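Local coordinates for protein member of DUF4221 family (PDB 3S9J) that is of unknown function but folds as a six-bladed beta-propeller of four-stranded antiparallel blades, at residues A[280-285]-A[329-334]. Numbering follows the deposited sequence.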
loop_
_atom_site.group_PDB
_atom_site.type_symbol
_atom_site.label_atom_id
_atom_site.label_comp_id
_atom_site.label_asym_id
_atom_site.label_seq_id
_atom_site.Cartn_x
_atom_site.Cartn_y
_atom_site.Cartn_z
ATOM N N TYR A 280 -5.399 -3.116 10.944
ATOM C CA TYR A 280 -4.013 -3.416 11.290
ATOM C C TYR A 280 -3.143 -2.228 10.882
ATOM O O TYR A 280 -3.161 -1.815 9.714
ATOM C CB TYR A 280 -3.513 -4.670 10.574
ATOM C CG TYR A 280 -4.384 -5.875 10.772
ATOM C CD1 TYR A 280 -4.502 -6.469 12.015
ATOM C CD2 TYR A 280 -5.082 -6.445 9.700
ATOM C CE1 TYR A 280 -5.329 -7.568 12.217
ATOM C CE2 TYR A 280 -5.909 -7.563 9.893
ATOM C CZ TYR A 280 -6.012 -8.125 11.150
ATOM O OH TYR A 280 -6.841 -9.215 11.363
ATOM N N ARG A 281 -2.367 -1.697 11.819
ATOM C CA ARG A 281 -1.372 -0.698 11.479
ATOM C C ARG A 281 0.021 -1.258 11.749
ATOM O O ARG A 281 0.342 -1.713 12.861
ATOM C CB ARG A 281 -1.586 0.603 12.261
ATOM C CG ARG A 281 -0.790 1.746 11.679
ATOM C CD ARG A 281 -0.924 3.052 12.446
ATOM N NE ARG A 281 -0.413 4.148 11.639
ATOM C CZ ARG A 281 -0.085 5.350 12.080
ATOM N NH1 ARG A 281 -0.180 5.658 13.380
ATOM N NH2 ARG A 281 0.366 6.244 11.211
ATOM N N PHE A 282 0.860 -1.224 10.728
ATOM C CA PHE A 282 2.228 -1.715 10.858
ATOM C C PHE A 282 3.129 -0.572 11.354
ATOM O O PHE A 282 2.969 0.577 10.931
ATOM C CB PHE A 282 2.740 -2.215 9.497
ATOM C CG PHE A 282 2.183 -3.564 9.072
ATOM C CD1 PHE A 282 0.819 -3.741 8.858
ATOM C CD2 PHE A 282 3.019 -4.642 8.872
ATOM C CE1 PHE A 282 0.321 -4.975 8.468
ATOM C CE2 PHE A 282 2.532 -5.879 8.490
ATOM C CZ PHE A 282 1.163 -6.043 8.267
ATOM N N ALA A 283 4.088 -0.901 12.221
ATOM C CA ALA A 283 5.042 0.078 12.759
ATOM C C ALA A 283 6.447 -0.479 12.593
ATOM O O ALA A 283 6.669 -1.644 12.899
ATOM C CB ALA A 283 4.744 0.317 14.229
ATOM N N GLU A 284 7.365 0.346 12.091
ATOM C CA GLU A 284 8.751 -0.033 11.938
ATOM C C GLU A 284 9.517 0.412 13.181
ATOM O O GLU A 284 9.437 1.565 13.574
ATOM C CB GLU A 284 9.359 0.611 10.692
ATOM C CG GLU A 284 8.573 0.367 9.417
ATOM C CD GLU A 284 9.289 0.788 8.133
ATOM O OE1 GLU A 284 10.238 1.613 8.158
ATOM O OE2 GLU A 284 8.896 0.259 7.064
HETATM N N MSE A 285 10.277 -0.507 13.763
HETATM C CA MSE A 285 11.093 -0.217 14.937
HETATM C C MSE A 285 12.356 0.521 14.548
HETATM O O MSE A 285 12.801 0.442 13.397
HETATM C CB MSE A 285 11.462 -1.501 15.649
HETATM C CG MSE A 285 10.257 -2.323 16.142
HETATM SE SE MSE A 285 9.157 -1.428 17.439
HETATM C CE MSE A 285 7.712 -0.777 16.311
ATOM N N LYS A 329 6.117 -5.858 3.373
ATOM C CA LYS A 329 5.635 -5.111 2.231
ATOM C C LYS A 329 4.887 -5.979 1.198
ATOM O O LYS A 329 4.413 -5.457 0.180
ATOM C CB LYS A 329 6.756 -4.293 1.588
ATOM C CG LYS A 329 7.282 -3.247 2.573
ATOM C CD LYS A 329 8.208 -2.249 1.933
ATOM C CE LYS A 329 8.728 -1.263 2.951
ATOM N NZ LYS A 329 9.675 -0.238 2.371
HETATM N N MSE A 330 4.760 -7.274 1.505
HETATM C CA MSE A 330 3.806 -8.170 0.846
HETATM C C MSE A 330 2.893 -8.797 1.898
HETATM O O MSE A 330 3.168 -9.890 2.434
HETATM C CB MSE A 330 4.517 -9.241 0.037
HETATM C CG MSE A 330 5.022 -8.752 -1.318
HETATM SE SE MSE A 330 5.478 -10.202 -2.524
HETATM C CE MSE A 330 7.016 -10.927 -1.554
ATOM N N SER A 331 1.857 -8.052 2.260
ATOM C CA SER A 331 0.881 -8.479 3.255
ATOM C C SER A 331 -0.519 -8.318 2.652
ATOM O O SER A 331 -0.726 -7.448 1.805
ATOM C CB SER A 331 1.002 -7.650 4.549
ATOM O OG SER A 331 2.224 -7.935 5.204
ATOM N N PHE A 332 -1.447 -9.167 3.077
ATOM C CA PHE A 332 -2.849 -9.039 2.683
ATOM C C PHE A 332 -3.763 -9.674 3.701
ATOM O O PHE A 332 -3.361 -10.548 4.482
ATOM C CB PHE A 332 -3.104 -9.656 1.309
ATOM C CG PHE A 332 -3.077 -11.174 1.272
ATOM C CD1 PHE A 332 -1.882 -11.855 1.007
ATOM C CD2 PHE A 332 -4.236 -11.928 1.436
ATOM C CE1 PHE A 332 -1.834 -13.233 0.948
ATOM C CE2 PHE A 332 -4.196 -13.339 1.383
ATOM C CZ PHE A 332 -2.992 -13.990 1.128
ATOM N N VAL A 333 -5.005 -9.218 3.721
ATOM C CA VAL A 333 -6.010 -9.845 4.592
ATOM C C VAL A 333 -6.814 -10.823 3.744
ATOM O O VAL A 333 -7.357 -10.445 2.700
ATOM C CB VAL A 333 -6.958 -8.818 5.195
ATOM C CG1 VAL A 333 -8.071 -9.532 6.062
ATOM C CG2 VAL A 333 -6.175 -7.795 6.042
ATOM N N GLY A 334 -6.862 -12.077 4.184
ATOM C CA GLY A 334 -7.680 -13.122 3.587
ATOM C C GLY A 334 -8.812 -13.520 4.504
ATOM O O GLY A 334 -8.925 -13.017 5.620
HETATM O O HOH W 1 9.351 1.354 4.685
#
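Two neighbouring blades of the six-bladed beta-propeller pack face to face here, through alternate side chains of Tyr-280, Phe-282 and Glu-284; the first two meet Val-333 and Ser-331, the third Lys-329. The backbones run in nearly opposite senses, 165° apart, but belong to different sheets: the alpha carbons of Tyr-280 and Val-333 lie 9.5 Å apart, a spacing that side chains must fill. The branched Val-333 does so with one methyl, CG2, which reaches the edge of the Tyr-280 ring in the ring plane, 3.9 Å from CE2. The other methyl of Val-333, CG1, stands anti to the backbone N (chi1 177°), which leaves CG2 beside that N and turned to the tyrosine. An aromatic ring with a polar end suits position 280, since the ring can pack against the valine while OH hydrogen-bonds to Asp-273. Next along, the ring of Phe-282 extends to the small Ser-331, its CZ lying 3.8 Å from OG at an oblique angle; the hydroxyl can sit in this apolar setting because it hydrogen-bonds to the carbonyl oxygen of Tyr-328. At the far end the contact turns polar. Lys-329, at a corner of the chain, needs its long, extended side chain to approach Glu-284. A water bridges them, donating to OE2 at 2.7 Å and accepting from NZ at 2.8 Å; the charges do not touch, but their attraction probably adds to the bridge. OE2 also hydrogen-bonds to the Tyr-328 hydroxyl, OE1 forms salt bridges to Lys-302 and Arg-266, and NZ hydrogen-bonds to Thr-298 OG1. Strand 278-284 is second in its blade, between 266-273 and 304-309, whereas 327-334 is the innermost strand of the next, paired with 337-341, whose Leu-338 and Ile-340 extend the apolar interface against Tyr-280 and Phe-282.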